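PDB 6M7Z: bradyzoite pseudokinase 1 from Toxoplasma gondii, which regulates the membrane ultrastructure of the parasitophorous vacuole as a divergent kinase that lacks the glycine-rich loop. Local coordinates for residues A155-K158 with S159-L163; A240-N243 with L244-L248; E278-P281 with G282-P285; L299-E302 with D303-E306. All coordinates share one frame; numbering follows the deposited sequence.

Contact 1. Residues A155-K158 with S159-L163; sequences AALK and SLHNL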
loop_
_atom_site.group_PDB
_atom_site.type_symbol
_atom_site.label_atom_id
_atom_site.label_comp_id
_atom_site.label_asym_id
_atom_site.label_seq_id
_atom_site.Cartn_x
_atom_site.Cartn_y
_atom_site.Cartn_z
ATOM N N ALA A 155 2.955 -9.642 8.030
ATOM C CA ALA A 155 3.927 -8.795 8.711
ATOM C C ALA A 155 3.613 -7.324 8.428
ATOM O O ALA A 155 3.727 -6.485 9.310
ATOM C CB ALA A 155 5.334 -9.138 8.276
ATOM N N ALA A 156 3.250 -7.036 7.174
ATOM C CA ALA A 156 2.994 -5.670 6.734
ATOM C C ALA A 156 1.793 -5.108 7.511
ATOM O O ALA A 156 1.849 -3.981 8.033
ATOM C CB ALA A 156 2.776 -5.641 5.251
ATOM N N LEU A 157 0.738 -5.920 7.619
ATOM C CA LEU A 157 -0.468 -5.539 8.341
ATOM C C LEU A 157 -0.143 -5.291 9.823
ATOM O O LEU A 157 -0.591 -4.300 10.408
ATOM C CB LEU A 157 -1.516 -6.650 8.207
ATOM C CG LEU A 157 -2.870 -6.348 8.848
ATOM C CD1 LEU A 157 -3.399 -5.008 8.386
ATOM C CD2 LEU A 157 -3.870 -7.437 8.528
ATOM N N LYS A 158 0.643 -6.196 10.416
ATOM C CA LYS A 158 1.056 -6.086 11.811
ATOM C C LYS A 158 1.781 -4.757 12.048
ATOM O O LYS A 158 1.529 -4.096 13.064
ATOM C CB LYS A 158 1.959 -7.254 12.221
ATOM C CG LYS A 158 2.113 -7.392 13.732
ATOM C CD LYS A 158 3.254 -8.263 14.187
ATOM C CE LYS A 158 3.635 -7.998 15.629
ATOM N NZ LYS A 158 5.078 -8.245 15.855
ATOM N N SER A 159 2.670 -4.378 11.123
ATOM C CA SER A 159 3.425 -3.144 11.263
ATOM C C SER A 159 2.473 -1.939 11.288
ATOM O O SER A 159 2.760 -0.955 11.948
ATOM C CB SER A 159 4.520 -3.012 10.210
ATOM O OG SER A 159 4.026 -2.565 8.952
ATOM N N LEU A 160 1.321 -2.035 10.613
ATOM C CA LEU A 160 0.339 -0.954 10.626
ATOM C C LEU A 160 -0.436 -0.958 11.952
ATOM O O LEU A 160 -0.668 0.094 12.548
ATOM C CB LEU A 160 -0.603 -1.100 9.428
ATOM C CG LEU A 160 -1.553 0.074 9.189
ATOM C CD1 LEU A 160 -0.808 1.334 8.753
ATOM C CD2 LEU A 160 -2.584 -0.302 8.145
ATOM N N HIS A 161 -0.833 -2.144 12.418
ATOM C CA HIS A 161 -1.515 -2.292 13.720
ATOM C C HIS A 161 -0.646 -1.737 14.860
ATOM O O HIS A 161 -1.170 -1.069 15.743
ATOM C CB HIS A 161 -1.954 -3.751 13.944
ATOM C CG HIS A 161 -3.082 -4.170 13.062
ATOM N ND1 HIS A 161 -3.604 -5.444 13.085
ATOM C CD2 HIS A 161 -3.762 -3.500 12.108
ATOM C CE1 HIS A 161 -4.623 -5.517 12.252
ATOM N NE2 HIS A 161 -4.703 -4.352 11.605
ATOM N N ASN A 162 0.675 -1.971 14.808
ATOM C CA ASN A 162 1.621 -1.490 15.834
ATOM C C ASN A 162 1.655 0.047 15.918
ATOM O O ASN A 162 2.076 0.580 16.933
ATOM C CB ASN A 162 3.047 -1.997 15.598
ATOM C CG ASN A 162 3.199 -3.496 15.813
ATOM O OD1 ASN A 162 2.341 -4.141 16.423
ATOM N ND2 ASN A 162 4.274 -4.077 15.295
ATOM N N LEU A 163 1.243 0.756 14.865
ATOM C CA LEU A 163 1.170 2.226 14.877
ATOM C C LEU A 163 -0.218 2.699 15.343
ATOM O O LEU A 163 -0.493 3.898 15.340
ATOM C CB LEU A 163 1.456 2.769 13.473
ATOM C CG LEU A 163 2.833 2.456 12.895
ATOM C CD1 LEU A 163 2.888 2.710 11.374
ATOM C CD2 LEU A 163 3.876 3.303 13.602
#
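Leu157 and His161, one helical turn apart, make the main non-polar meeting near the end of helix 146-161. With its CG anti to the backbone N (chi1 -176°), Leu157 reaches forward over one face of the imidazole: CG lies 4.1 Å from the centroid of the His161 ring, displaced toward the rim, in a CH-pi contact. Leu157 CD1 touches His161 NE2 at 3.5 Å. Lys158 CE merely brushes the amide of Asn162, 4.0 Å from Asn162 ND2.

The polar contacts run through the carbonyls. Ser159 holds its OG between its own backbone N and carbonyl carbon (chi1 80°), from where the hydroxyl donates to Ala156 O at 2.8 Å, tilted from the carbonyl plane. Ala156 O also accepts the longer bond from Leu160 N, 3.3 Å away. Straighter helical bonds follow, His161 N to Leu157 O at 3.0 Å and Asn162 N to Lys158 O at 2.9 Å.

Beyond the segment, His161 NE2 hydrogen-bonds to Asp233 OD2. The imidazole is therefore fixed twice, by a leucine over its face and by a carboxylate at NE2, and the latter bond joins helices 146-161 and 230-248 of the C-terminal, helical lobe of the kinase fold.

Contact 2. Residues A240-N243 with L244-L248; sequences AFRN and LVQLL. With EDO (1,2-ethanediol), chain G.
Gln246 lies against Arg242, the residue one turn before it in helix 230-248. Its CB sits 3.6 Å from both Arg242 O and Asn243 O. With CG beside the backbone N (chi1 -71°), the chain starts back along the preceding turn, CG lying 3.4 Å from Arg242 O. From there it runs extended to the amide, whose CD is 4.2 Å from Arg242 CG. At the tip the two branches part: NE2 rests on the aliphatic stem of the arginine, 3.7 Å from Arg242 CG, while OE1 faces Asn243 CA at 3.9 Å. The amide plane is turned 51° from the guanidinium, and the two groups do not stack. Arg242 bends away to bind Asp270 by a salt bridge and Gln274 by a hydrogen bond.

The backbone beneath is regular, with Gln246 N bonded to Arg242 O. Next to it, Asn243 OD1 accepts a hydrogen bond of 3.1 Å from O2 of a 1,2-ethanediol, probably a crystallisation additive, and Leu247 CD2 packs on the same O2 at 3.6 Å.

Phe241 meets Leu244 loosely and obliquely, then fits between helix 146-161, at Ala150 and Val154, and helix 263-276, at Leu269 and Met276. Leu244 and Leu247 lean on Leu137, and this part of helix 230-248 thus packs against helices 133-138, 146-161 and 263-276.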
loop_
_atom_site.group_PDB
_atom_site.type_symbol
_atom_site.label_atom_id
_atom_site.label_comp_id
_atom_site.label_asym_id
_atom_site.label_seq_id
_atom_site.Cartn_x
_atom_site.Cartn_y
_atom_site.Cartn_z
ATOM N N ALA A 240 -8.178 -12.135 1.016
ATOM C CA ALA A 240 -7.092 -11.930 0.063
ATOM C C ALA A 240 -6.290 -13.228 -0.132
ATOM O O ALA A 240 -5.844 -13.531 -1.238
ATOM C CB ALA A 240 -6.223 -10.776 0.512
ATOM N N PHE A 241 -6.096 -13.978 0.950
ATOM C CA PHE A 241 -5.387 -15.250 0.888
ATOM C C PHE A 241 -6.192 -16.260 0.071
ATOM O O PHE A 241 -5.627 -16.997 -0.749
ATOM C CB PHE A 241 -5.095 -15.791 2.287
ATOM C CG PHE A 241 -3.972 -15.100 3.022
ATOM C CD1 PHE A 241 -3.027 -14.343 2.363
ATOM C CD2 PHE A 241 -3.848 -15.249 4.396
ATOM C CE1 PHE A 241 -2.039 -13.685 3.065
ATOM C CE2 PHE A 241 -2.837 -14.610 5.096
ATOM C CZ PHE A 241 -1.934 -13.838 4.423
ATOM N N ARG A 242 -7.510 -16.266 0.275
ATOM C CA ARG A 242 -8.391 -17.123 -0.494
ATOM C C ARG A 242 -8.259 -16.772 -1.984
ATOM O O ARG A 242 -8.176 -17.665 -2.827
ATOM C CB ARG A 242 -9.829 -16.995 0.013
ATOM C CG ARG A 242 -10.830 -17.860 -0.732
ATOM C CD ARG A 242 -10.474 -19.338 -0.867
ATOM N NE ARG A 242 -10.280 -20.011 0.413
ATOM C CZ ARG A 242 -11.266 -20.348 1.255
ATOM N NH1 ARG A 242 -12.523 -20.063 0.960
ATOM N NH2 ARG A 242 -10.973 -20.936 2.404
ATOM N N ASN A 243 -8.229 -15.468 -2.287
ATOM C CA ASN A 243 -8.089 -14.949 -3.636
ATOM C C ASN A 243 -6.784 -15.476 -4.230
ATOM O O ASN A 243 -6.748 -15.931 -5.379
ATOM C CB ASN A 243 -8.213 -13.422 -3.630
ATOM C CG ASN A 243 -8.312 -12.762 -4.987
ATOM O OD1 ASN A 243 -8.250 -13.411 -6.025
ATOM N ND2 ASN A 243 -8.406 -11.449 -4.985
ATOM N N LEU A 244 -5.719 -15.432 -3.419
ATOM C CA LEU A 244 -4.386 -15.859 -3.816
ATOM C C LEU A 244 -4.401 -17.356 -4.188
ATOM O O LEU A 244 -3.911 -17.748 -5.262
ATOM C CB LEU A 244 -3.459 -15.543 -2.643
ATOM C CG LEU A 244 -1.962 -15.788 -2.776
ATOM C CD1 LEU A 244 -1.435 -15.324 -4.101
ATOM C CD2 LEU A 244 -1.250 -15.051 -1.652
ATOM N N VAL A 245 -5.002 -18.185 -3.325
ATOM C CA VAL A 245 -5.102 -19.622 -3.552
ATOM C C VAL A 245 -5.920 -19.919 -4.826
ATOM O O VAL A 245 -5.563 -20.804 -5.606
ATOM C CB VAL A 245 -5.697 -20.342 -2.323
ATOM C CG1 VAL A 245 -6.081 -21.776 -2.642
ATOM C CG2 VAL A 245 -4.738 -20.330 -1.152
ATOM N N GLN A 246 -7.029 -19.211 -5.040
ATOM C CA GLN A 246 -7.853 -19.410 -6.242
ATOM C C GLN A 246 -7.034 -19.090 -7.506
ATOM O O GLN A 246 -7.204 -19.739 -8.531
ATOM C CB GLN A 246 -9.123 -18.545 -6.207
ATOM C CG GLN A 246 -10.164 -18.995 -5.190
ATOM C CD GLN A 246 -11.183 -17.924 -4.882
ATOM O OE1 GLN A 246 -11.045 -16.781 -5.301
ATOM N NE2 GLN A 246 -12.226 -18.285 -4.151
ATOM N N LEU A 247 -6.154 -18.082 -7.444
ATOM C CA LEU A 247 -5.403 -17.669 -8.634
ATOM C C LEU A 247 -4.294 -18.675 -8.961
ATOM O O LEU A 247 -3.991 -18.859 -10.135
ATOM C CB LEU A 247 -4.810 -16.279 -8.413
ATOM C CG LEU A 247 -5.815 -15.125 -8.433
ATOM C CD1 LEU A 247 -5.146 -13.823 -8.026
ATOM C CD2 LEU A 247 -6.456 -14.983 -9.800
ATOM N N LEU A 248 -3.690 -19.308 -7.939
ATOM C CA LEU A 248 -2.464 -20.083 -8.126
ATOM C C LEU A 248 -2.707 -21.601 -8.102
ATOM O O LEU A 248 -1.766 -22.351 -8.408
ATOM C CB LEU A 248 -1.460 -19.703 -7.044
ATOM C CG LEU A 248 -0.861 -18.296 -7.143
ATOM C CD1 LEU A 248 0.095 -18.044 -5.993
ATOM C CD2 LEU A 248 -0.142 -18.074 -8.465
HETATM C C1 EDO G . -6.997 -10.168 -8.233
HETATM O O1 EDO G . -7.048 -9.101 -7.283
HETATM C C2 EDO G . -8.394 -10.743 -8.388
HETATM O O2 EDO G . -8.303 -12.110 -8.792
#

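Contact 3. Residues E278-P281 with G282-P285; sequences EEEP and GNRP
Glu278 O is gripped by two nitrogens of one guanidinium group. Arg284 NE gives the stronger bond, 2.9 Å to Glu278 O and nearly linear at the hydrogen (170°), with the oxygen in the guanidinium plane. Arg284 NH2 adds a weak one to the same oxygen at 3.4 Å, and a second weak one to Glu279 O at 3.3 Å.

The arginine reaches these carbonyls because its chain runs extended from CG to NE, back alongside Pro281. One face of the guanidinium is covered by that proline: Pro281 CA stands 3.6 Å above the plane, over its centre. Bonds in the plane and a carbon over the face together fix the rotation of the flat group.

The chain between is a short 3-10 turn. Asn283 N donates to Glu280 O at 3.0 Å and Arg284 N to Pro281 O at 3.1 Å, both donors standing well above the carbonyl planes. The side chains of Glu280 and Asn283 lie side by side and point the same way, Glu280 CB 3.6 Å from Asn283 OD1. Lys231 of helix 230-248 adds hydrogen bonds from its NZ to Pro281 O and Arg284 O, while Arg284 also packs on Val234 and Tyr235.

Position and sequence, an arginine before a proline in the loop between helices 263-276 and 287-291, are consistent with its being the conserved arginine of the alphaH-alphaI loop of protein kinases. In typical kinases this arginine pairs with the glutamate of the APE motif, a region not modelled here.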
loop_
_atom_site.group_PDB
_atom_site.type_symbol
_atom_site.label_atom_id
_atom_site.label_comp_id
_atom_site.label_asym_id
_atom_site.label_seq_id
_atom_site.Cartn_x
_atom_site.Cartn_y
_atom_site.Cartn_z
ATOM N N GLU A 278 -13.757 -16.913 9.294
ATOM C CA GLU A 278 -14.872 -17.348 10.166
ATOM C C GLU A 278 -15.869 -16.187 10.319
ATOM O O GLU A 278 -15.470 -15.029 10.503
ATOM C CB GLU A 278 -14.334 -17.806 11.520
ATOM C CG GLU A 278 -13.746 -19.211 11.518
ATOM C CD GLU A 278 -14.755 -20.352 11.352
ATOM O OE1 GLU A 278 -15.968 -20.114 11.599
ATOM O OE2 GLU A 278 -14.343 -21.450 10.904
ATOM N N GLU A 279 -17.165 -16.511 10.226
ATOM C CA GLU A 279 -18.257 -15.534 10.273
ATOM C C GLU A 279 -18.194 -14.745 11.595
ATOM O O GLU A 279 -18.428 -13.552 11.604
ATOM C CB GLU A 279 -19.606 -16.236 10.076
ATOM C CG GLU A 279 -20.790 -15.289 9.881
ATOM C CD GLU A 279 -22.186 -15.919 9.828
ATOM O OE1 GLU A 279 -23.182 -15.196 10.126
ATOM O OE2 GLU A 279 -22.299 -17.123 9.471
ATOM N N GLU A 280 -17.878 -15.422 12.704
ATOM C CA GLU A 280 -17.819 -14.797 14.025
ATOM C C GLU A 280 -16.422 -14.217 14.255
ATOM O O GLU A 280 -15.439 -14.960 14.208
ATOM C CB GLU A 280 -18.136 -15.828 15.113
ATOM C CG GLU A 280 -19.568 -16.340 15.086
ATOM C CD GLU A 280 -20.634 -15.285 15.328
ATOM O OE1 GLU A 280 -20.428 -14.424 16.208
ATOM O OE2 GLU A 280 -21.662 -15.322 14.630
ATOM N N PRO A 281 -16.283 -12.892 14.509
ATOM C CA PRO A 281 -14.985 -12.277 14.805
ATOM C C PRO A 281 -14.183 -12.987 15.904
ATOM O O PRO A 281 -12.964 -13.115 15.776
ATOM C CB PRO A 281 -15.334 -10.844 15.262
ATOM C CG PRO A 281 -16.644 -10.550 14.569
ATOM C CD PRO A 281 -17.361 -11.890 14.472
ATOM N N GLY A 282 -14.875 -13.424 16.963
ATOM C CA GLY A 282 -14.266 -14.095 18.106
ATOM C C GLY A 282 -13.579 -15.407 17.734
ATOM O O GLY A 282 -12.657 -15.835 18.439
ATOM N N ASN A 283 -14.018 -16.043 16.636
ATOM C CA ASN A 283 -13.461 -17.326 16.171
ATOM C C ASN A 283 -12.264 -17.119 15.227
ATOM O O ASN A 283 -11.635 -18.099 14.817
ATOM C CB ASN A 283 -14.524 -18.180 15.476
ATOM C CG ASN A 283 -15.548 -18.744 16.437
ATOM O OD1 ASN A 283 -16.693 -18.958 16.058
ATOM N ND2 ASN A 283 -15.148 -19.007 17.671
ATOM N N ARG A 284 -11.949 -15.868 14.880
ATOM C CA ARG A 284 -10.820 -15.593 14.010
ATOM C C ARG A 284 -9.558 -15.465 14.850
ATOM O O ARG A 284 -9.564 -14.776 15.865
ATOM C CB ARG A 284 -11.006 -14.289 13.228
ATOM C CG ARG A 284 -12.176 -14.290 12.262
ATOM C CD ARG A 284 -12.468 -12.884 11.758
ATOM N NE ARG A 284 -13.847 -12.771 11.309
ATOM C CZ ARG A 284 -14.509 -11.630 11.190
ATOM N NH1 ARG A 284 -13.898 -10.478 11.404
ATOM N NH2 ARG A 284 -15.791 -11.656 10.874
ATOM N N PRO A 285 -8.420 -16.025 14.395
ATOM C CA PRO A 285 -7.152 -15.856 15.099
ATOM C C PRO A 285 -6.663 -14.401 15.112
ATOM O O PRO A 285 -6.989 -13.625 14.218
ATOM C CB PRO A 285 -6.178 -16.720 14.282
ATOM C CG PRO A 285 -6.783 -16.742 12.901
ATOM C CD PRO A 285 -8.275 -16.790 13.145
#

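Contact 4. Residues L299-E302 with D303-E306; sequences LNFE and DIEE
Asn300 swings its amide forward by placing CG anti to its backbone N (chi1 -175°), whereas Asp303 keeps CG beside its own N (chi1 -70°), and the two side chains meet at about a right angle. Asn300 ND2 lies 2.7 Å from Asp303 OD2, but the bond is weak because the hydrogen is strongly bent out of line. The Phe301 ring presents one face to Ile304.

Ile304 CD1 stands over that face, shifted toward the rim, 4.0 Å from the Phe301 ring centroid in a CH-pi contact; its nearest ring atom is Phe301 CD1 at 3.6 Å. Leu299 CD1 lies loosely beside the same methyl, 4.4 Å from Ile304 CD1.

Asn300 is the N-cap of helix 301-306: its OD1 accepts from Glu302 N at 3.2 Å, the donor lying above the amide plane. Asn300 O opens the helical bonding, taking weak bonds from Asp303 N at 3.1 Å and from Ile304 N at 3.4 Å. Glu305 N to Phe301 O, 3.0 Å, is the sounder bond of the first turn. Carboxylates at Glu302 and Asp303, near the start of the helix, would probably interact favourably with its dipole.

Leu299 and Ile304 turn their apolar ends to Ala151 of helix 146-161, and Phe301 and Glu305 pack on Met291 of helix 287-291.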
loop_
_atom_site.group_PDB
_atom_site.type_symbol
_atom_site.label_atom_id
_atom_site.label_comp_id
_atom_site.label_asym_id
_atom_site.label_seq_id
_atom_site.Cartn_x
_atom_site.Cartn_y
_atom_site.Cartn_z
ATOM N N LEU A 299 10.552 -19.797 9.254
ATOM C CA LEU A 299 10.735 -18.424 8.772
ATOM C C LEU A 299 11.158 -17.514 9.929
ATOM O O LEU A 299 10.599 -17.584 11.022
ATOM C CB LEU A 299 9.431 -17.906 8.158
ATOM C CG LEU A 299 9.121 -18.368 6.739
ATOM C CD1 LEU A 299 7.787 -17.798 6.291
ATOM C CD2 LEU A 299 10.231 -17.964 5.782
ATOM N N ASN A 300 12.134 -16.646 9.646
ATOM C CA ASN A 300 12.544 -15.577 10.537
ATOM C C ASN A 300 11.688 -14.342 10.232
ATOM O O ASN A 300 11.980 -13.590 9.283
ATOM C CB ASN A 300 14.039 -15.272 10.401
ATOM C CG ASN A 300 14.527 -14.248 11.403
ATOM O OD1 ASN A 300 13.793 -13.848 12.313
ATOM N ND2 ASN A 300 15.768 -13.819 11.248
ATOM N N PHE A 301 10.652 -14.133 11.056
ATOM C CA PHE A 301 9.736 -13.003 10.904
ATOM C C PHE A 301 10.465 -11.663 11.087
ATOM O O PHE A 301 10.033 -10.666 10.529
ATOM C CB PHE A 301 8.548 -13.127 11.868
ATOM C CG PHE A 301 7.320 -13.715 11.221
ATOM C CD1 PHE A 301 6.543 -12.952 10.363
ATOM C CD2 PHE A 301 6.961 -15.038 11.431
ATOM C CE1 PHE A 301 5.441 -13.501 9.724
ATOM C CE2 PHE A 301 5.853 -15.582 10.796
ATOM C CZ PHE A 301 5.093 -14.813 9.948
ATOM N N GLU A 302 11.560 -11.642 11.856
ATOM C CA GLU A 302 12.302 -10.406 12.089
ATOM C C GLU A 302 12.873 -9.892 10.757
ATOM O O GLU A 302 12.898 -8.679 10.541
ATOM C CB GLU A 302 13.390 -10.585 13.151
ATOM C CG GLU A 302 13.788 -9.258 13.793
ATOM C CD GLU A 302 14.689 -9.333 15.014
ATOM O OE1 GLU A 302 15.772 -9.960 14.922
ATOM O OE2 GLU A 302 14.321 -8.733 16.057
ATOM N N ASP A 303 13.304 -10.812 9.878
ATOM C CA ASP A 303 13.882 -10.464 8.558
ATOM C C ASP A 303 12.788 -9.975 7.596
ATOM O O ASP A 303 13.026 -9.050 6.793
ATOM C CB ASP A 303 14.615 -11.644 7.917
ATOM C CG ASP A 303 15.905 -12.021 8.617
ATOM O OD1 ASP A 303 16.616 -11.103 9.070
ATOM O OD2 ASP A 303 16.194 -13.228 8.695
ATOM N N ILE A 304 11.613 -10.613 7.660
ATOM C CA ILE A 304 10.457 -10.211 6.868
ATOM C C ILE A 304 10.126 -8.753 7.219
ATOM O O ILE A 304 9.985 -7.916 6.321
ATOM C CB ILE A 304 9.243 -11.138 7.106
ATOM C CG1 ILE A 304 9.589 -12.625 6.951
ATOM C CG2 ILE A 304 8.097 -10.716 6.199
ATOM C CD1 ILE A 304 8.497 -13.610 7.355
ATOM N N GLU A 305 10.054 -8.469 8.529
ATOM C CA GLU A 305 9.654 -7.170 9.075
ATOM C C GLU A 305 10.688 -6.088 8.743
ATOM O O GLU A 305 10.335 -4.919 8.671
ATOM C CB GLU A 305 9.424 -7.263 10.583
ATOM C CG GLU A 305 8.166 -8.030 10.951
ATOM C CD GLU A 305 7.952 -8.304 12.431
ATOM O OE1 GLU A 305 6.829 -8.693 12.801
ATOM O OE2 GLU A 305 8.911 -8.139 13.205
ATOM N N GLU A 306 11.949 -6.481 8.537
ATOM C CA GLU A 306 13.016 -5.536 8.186
ATOM C C GLU A 306 13.011 -5.274 6.680
ATOM O O GLU A 306 13.698 -4.367 6.210
ATOM C CB GLU A 306 14.397 -6.043 8.610
ATOM C CG GLU A 306 14.673 -5.967 10.111
ATOM C CD GLU A 306 14.121 -4.766 10.872
ATOM O OE1 GLU A 306 13.438 -4.983 11.903
ATOM O OE2 GLU A 306 14.376 -3.616 10.444
#

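The contacts follow in series along the chain, from helix 146-161 through helix 230-248 and the loop after helix 263-276 to the last helix, 301-306. All belong to the helical part of the kinase fold. Contacts 1 and 4 alone touch: their centres are 13 Å apart, Ala155 packs on Ile304 and Glu305, and Lys158 NZ forms a long, weak ion pair with Glu305 OE1. Contact 2 lies 21 Å from contact 1, centre to centre, and contact 3 is 20 Å from each of them. Helix 230-248 carries contact 2 and reaches contact 1 through Asp233 and contact 3 through Lys231, while contact 4 packs on helix 146-161.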